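Local coordinates for protein ATP-dependent DNA helicase PIF1 (Candida albicans, PDB 7OTJ) that couples ATP hydrolysis to 5'-3' unwinding of DNA and probably resolves G-quadruplexes to protect nuclear and mitochondrial genome stability, at residues 274-286 against 426-439. Sequence-based numbering, arbitrary orientation.
With nucleotides of chain C.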
# COMPACT_ATOMS: atom_id res chain seq x y z
N LYS A 274 8.36 3.92 24.52
CA LYS A 274 9.00 2.81 23.82
C LYS A 274 7.98 1.75 23.42
O LYS A 274 8.05 1.21 22.31
CB LYS A 274 10.08 2.19 24.70
CG LYS A 274 11.02 1.26 23.95
CD LYS A 274 12.00 0.60 24.90
CE LYS A 274 11.28 -0.36 25.82
NZ LYS A 274 12.19 -0.94 26.84
N THR A 275 7.03 1.45 24.29
CA THR A 275 6.00 0.47 23.95
C THR A 275 5.09 1.01 22.85
O THR A 275 4.73 0.29 21.92
CB THR A 275 5.19 0.10 25.19
OG1 THR A 275 6.01 -0.67 26.08
CG2 THR A 275 3.96 -0.70 24.81
N GLN A 276 4.75 2.30 22.92
CA GLN A 276 3.84 2.86 21.93
C GLN A 276 4.50 2.97 20.57
O GLN A 276 3.80 2.92 19.55
CB GLN A 276 3.32 4.22 22.42
CG GLN A 276 2.50 4.12 23.70
CD GLN A 276 2.19 5.48 24.30
OE1 GLN A 276 2.89 6.46 24.04
NE2 GLN A 276 1.14 5.55 25.10
N VAL A 277 5.82 3.14 20.52
CA VAL A 277 6.53 3.11 19.24
C VAL A 277 6.54 1.70 18.67
O VAL A 277 6.29 1.48 17.48
CB VAL A 277 7.95 3.66 19.39
CG1 VAL A 277 8.81 3.23 18.21
CG2 VAL A 277 7.92 5.15 19.47
N LEU A 278 6.87 0.71 19.51
CA LEU A 278 6.97 -0.66 19.01
C LEU A 278 5.64 -1.18 18.50
O LEU A 278 5.61 -1.94 17.53
CB LEU A 278 7.49 -1.58 20.12
CG LEU A 278 8.99 -1.45 20.39
CD1 LEU A 278 9.33 -2.14 21.70
CD2 LEU A 278 9.77 -2.04 19.24
N THR A 279 4.53 -0.75 19.11
CA THR A 279 3.22 -1.24 18.72
C THR A 279 2.96 -1.03 17.23
O THR A 279 2.28 -1.85 16.60
CB THR A 279 2.14 -0.58 19.58
OG1 THR A 279 2.25 -1.05 20.92
CG2 THR A 279 0.74 -0.90 19.06
N ASN A 280 3.53 0.01 16.64
CA ASN A 280 3.25 0.35 15.26
C ASN A 280 4.31 -0.16 14.29
O ASN A 280 4.23 0.14 13.09
CB ASN A 280 3.10 1.86 15.11
CG ASN A 280 1.83 2.38 15.72
OD1 ASN A 280 0.82 1.67 15.77
ND2 ASN A 280 1.85 3.61 16.20
N PHE A 281 5.27 -0.95 14.76
CA PHE A 281 6.22 -1.60 13.86
C PHE A 281 5.51 -2.68 13.06
O PHE A 281 4.76 -3.49 13.61
CB PHE A 281 7.39 -2.21 14.63
CG PHE A 281 8.48 -1.23 14.97
CD1 PHE A 281 8.22 0.13 15.05
CD2 PHE A 281 9.77 -1.68 15.21
CE1 PHE A 281 9.22 1.02 15.37
CE2 PHE A 281 10.78 -0.79 15.52
CZ PHE A 281 10.51 0.56 15.61
N LEU A 282 5.77 -2.72 11.75
CA LEU A 282 5.17 -3.74 10.90
C LEU A 282 5.68 -5.13 11.27
O LEU A 282 4.91 -6.10 11.29
CB LEU A 282 5.47 -3.45 9.43
CG LEU A 282 4.93 -4.45 8.40
CD1 LEU A 282 3.42 -4.60 8.52
CD2 LEU A 282 5.32 -4.04 6.98
N ALA A 283 6.97 -5.24 11.56
CA ALA A 283 7.52 -6.51 12.02
C ALA A 283 6.81 -6.93 13.31
O ALA A 283 6.70 -6.12 14.24
CB ALA A 283 9.02 -6.38 12.26
N PRO A 284 6.33 -8.17 13.40
CA PRO A 284 5.51 -8.55 14.55
C PRO A 284 6.33 -8.88 15.78
O PRO A 284 7.44 -9.43 15.69
CB PRO A 284 4.76 -9.78 14.04
CG PRO A 284 5.70 -10.39 13.06
CD PRO A 284 6.37 -9.22 12.37
N GLN A 285 5.76 -8.56 16.94
CA GLN A 285 6.41 -8.93 18.19
C GLN A 285 6.48 -10.44 18.36
O GLN A 285 7.50 -10.98 18.81
CB GLN A 285 5.68 -8.28 19.37
CG GLN A 285 6.45 -8.40 20.67
CD GLN A 285 5.60 -8.03 21.86
OE1 GLN A 285 4.37 -8.11 21.81
NE2 GLN A 285 6.25 -7.61 22.94
N VAL A 286 5.40 -11.14 18.02
CA VAL A 286 5.36 -12.61 18.03
C VAL A 286 5.01 -13.09 16.63
O VAL A 286 3.93 -12.80 16.12
CB VAL A 286 4.35 -13.14 19.07
CG1 VAL A 286 4.36 -14.67 19.07
CG2 VAL A 286 4.67 -12.59 20.45
N TRP A 426 14.61 -3.32 12.56
CA TRP A 426 13.87 -2.08 12.34
C TRP A 426 14.19 -1.12 13.47
O TRP A 426 14.16 -1.51 14.64
CB TRP A 426 12.36 -2.33 12.25
CG TRP A 426 11.92 -3.12 11.04
CD1 TRP A 426 11.39 -2.62 9.89
CD2 TRP A 426 11.97 -4.54 10.88
NE1 TRP A 426 11.11 -3.64 9.02
CE2 TRP A 426 11.46 -4.83 9.60
CE3 TRP A 426 12.41 -5.60 11.69
CZ2 TRP A 426 11.36 -6.13 9.11
CZ3 TRP A 426 12.31 -6.89 11.20
CH2 TRP A 426 11.79 -7.15 9.92
N THR A 427 14.50 0.12 13.13
CA THR A 427 14.95 1.10 14.11
C THR A 427 14.13 2.37 13.99
O THR A 427 13.82 2.82 12.88
CB THR A 427 16.43 1.44 13.92
OG1 THR A 427 16.64 1.98 12.61
CG2 THR A 427 17.30 0.21 14.11
N THR A 428 13.72 2.90 15.13
CA THR A 428 13.37 4.31 15.25
C THR A 428 14.64 5.07 15.63
O THR A 428 15.32 4.71 16.59
CB THR A 428 12.28 4.50 16.30
OG1 THR A 428 11.04 3.96 15.80
CG2 THR A 428 12.08 5.96 16.62
N GLU A 429 14.95 6.13 14.89
CA GLU A 429 16.23 6.80 15.06
C GLU A 429 16.03 8.30 15.19
O GLU A 429 14.92 8.83 15.03
CB GLU A 429 17.18 6.50 13.89
CG GLU A 429 17.73 5.08 13.86
CD GLU A 429 18.71 4.85 12.72
OE1 GLU A 429 18.82 3.69 12.26
OE2 GLU A 429 19.35 5.83 12.28
N ASP A 430 17.13 8.98 15.49
CA ASP A 430 17.21 10.42 15.38
C ASP A 430 18.11 10.76 14.20
O ASP A 430 18.93 9.95 13.76
CB ASP A 430 17.75 11.06 16.67
CG ASP A 430 19.23 10.78 16.91
OD1 ASP A 430 19.79 9.84 16.30
OD2 ASP A 430 19.85 11.49 17.73
N GLU A 431 17.91 11.96 13.67
CA GLU A 431 18.55 12.35 12.42
C GLU A 431 20.06 12.12 12.42
O GLU A 431 20.65 11.89 11.36
CB GLU A 431 18.23 13.82 12.13
CG GLU A 431 16.73 14.10 11.96
CD GLU A 431 16.00 14.31 13.28
OE1 GLU A 431 16.67 14.39 14.33
OE2 GLU A 431 14.75 14.39 13.26
N ASP A 432 20.69 12.15 13.59
CA ASP A 432 22.13 11.94 13.64
C ASP A 432 22.53 10.47 13.54
O ASP A 432 23.70 10.18 13.28
CB ASP A 432 22.71 12.55 14.91
CG ASP A 432 22.92 14.04 14.78
OD1 ASP A 432 23.06 14.54 13.64
OD2 ASP A 432 22.95 14.71 15.82
N GLY A 433 21.61 9.54 13.77
CA GLY A 433 21.92 8.13 13.65
C GLY A 433 21.80 7.34 14.94
O GLY A 433 22.04 6.13 14.92
N THR A 434 21.44 7.97 16.06
CA THR A 434 21.32 7.27 17.33
C THR A 434 19.99 6.52 17.35
O THR A 434 18.92 7.14 17.29
CB THR A 434 21.40 8.26 18.49
OG1 THR A 434 22.68 8.91 18.47
CG2 THR A 434 21.22 7.55 19.81
N VAL A 435 20.05 5.19 17.44
CA VAL A 435 18.84 4.39 17.41
C VAL A 435 18.12 4.54 18.75
O VAL A 435 18.72 4.33 19.81
CB VAL A 435 19.15 2.92 17.09
CG1 VAL A 435 20.40 2.49 17.83
CG2 VAL A 435 17.98 2.03 17.47
N LEU A 436 16.86 4.94 18.70
CA LEU A 436 16.08 5.15 19.91
C LEU A 436 15.28 3.91 20.29
O LEU A 436 15.12 3.63 21.49
CB LEU A 436 15.14 6.34 19.73
CG LEU A 436 15.79 7.68 19.32
CD1 LEU A 436 14.75 8.77 19.12
CD2 LEU A 436 16.83 8.13 20.34
N VAL A 437 14.82 3.14 19.31
CA VAL A 437 14.10 1.90 19.53
C VAL A 437 14.57 0.91 18.47
O VAL A 437 14.78 1.28 17.31
CB VAL A 437 12.57 2.10 19.46
CG1 VAL A 437 11.87 0.77 19.53
CG2 VAL A 437 12.09 2.99 20.57
N SER A 438 14.76 -0.35 18.88
CA SER A 438 15.19 -1.41 17.97
C SER A 438 14.32 -2.65 18.15
O SER A 438 14.04 -3.07 19.28
CB SER A 438 16.66 -1.77 18.21
OG SER A 438 17.08 -2.79 17.33
N ARG A 439 13.92 -3.25 17.03
CA ARG A 439 13.25 -4.54 17.04
C ARG A 439 13.90 -5.45 16.01
O ARG A 439 14.03 -5.08 14.84
CB ARG A 439 11.75 -4.43 16.73
CG ARG A 439 11.12 -5.79 16.39
CD ARG A 439 9.61 -5.75 16.32
NE ARG A 439 9.01 -5.57 17.63
CZ ARG A 439 7.72 -5.31 17.84
NH1 ARG A 439 6.87 -5.23 16.83
NH2 ARG A 439 7.29 -5.12 19.08
P DT C 5 4.93 4.99 7.23
OP1 DT C 5 5.99 5.10 6.20
OP2 DT C 5 4.52 3.65 7.73
O5' DT C 5 5.38 5.93 8.45
C5' DT C 5 5.99 7.18 8.17
C4' DT C 5 7.21 7.40 9.05
O4' DT C 5 6.79 7.65 10.41
C3' DT C 5 8.18 6.22 9.12
O3' DT C 5 9.53 6.69 9.15
C2' DT C 5 7.79 5.51 10.42
C1' DT C 5 7.29 6.66 11.29
N1 DT C 5 6.18 6.27 12.20
C2 DT C 5 6.31 6.50 13.55
O2 DT C 5 7.30 7.00 14.06
N3 DT C 5 5.23 6.12 14.31
C4 DT C 5 4.06 5.54 13.85
O4 DT C 5 3.15 5.23 14.60
C5 DT C 5 3.99 5.34 12.42
C7 DT C 5 2.76 4.72 11.81
C6 DT C 5 5.04 5.71 11.68
O HOH W 1 4.26 -4.11 16.25
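V437 and F281 form the apolar centre where helix 274-279 and the loop after it settle on the hairpin of strands 424-429 and 435-446. V437 splits its methyls: CG1 packs 3.5 Å from L278 CD2, while CG2 fits between K274 CG and V277 CG1. Here L436 and V437 both face T428, a classic beta bulge. The F281 ring enters beside them, with L278 CD2 over one face and the hydroxyl of T428 in plane at its edge, F281 CZ to T428 OG1 3.4 Å. Its CD2-CE2 side lies alongside W426 CB and R439 CB, the latter at the ring edge, F281 CD2 to R439 CB 3.7 Å. Further along, A283 drops its methyl onto the indole of W426, a CH-pi contact with A283 CB 3.5 Å from the centroid of the six-membered ring and 11° off its normal; K299 adds a cation-pi interaction to the same indole.

The polar edge belongs to R439. Its chain leaves with CG anti to the backbone N (chi1 166°) and bends at chi3, which brings the guanidinium under the loop, with Q285 CA over the centre of one face and L278 CD2 over the opposite one. R439 NH1 donates to A283 O at 2.7 Å, in the guanidinium plane, with an N-H...O angle of 143°. A water in that plane also accepts from NH1, and L278 O and F281 O compete with other acceptors for its protons. NH2 makes a salt bridge to D265 of strand 259-267.

Just past the helix, N280 ND2 makes a weak hydrogen bond to O4 of the thymine base of DT5 of chain C. Apolar packing thus seats the helix leading to DNA-contacting N280, while one buried arginine, its charge probably balanced by D265, ties the 280-285 loop to the antiparallel sheet, consistent with the SH3-like 2B domain of Pif1 helicases.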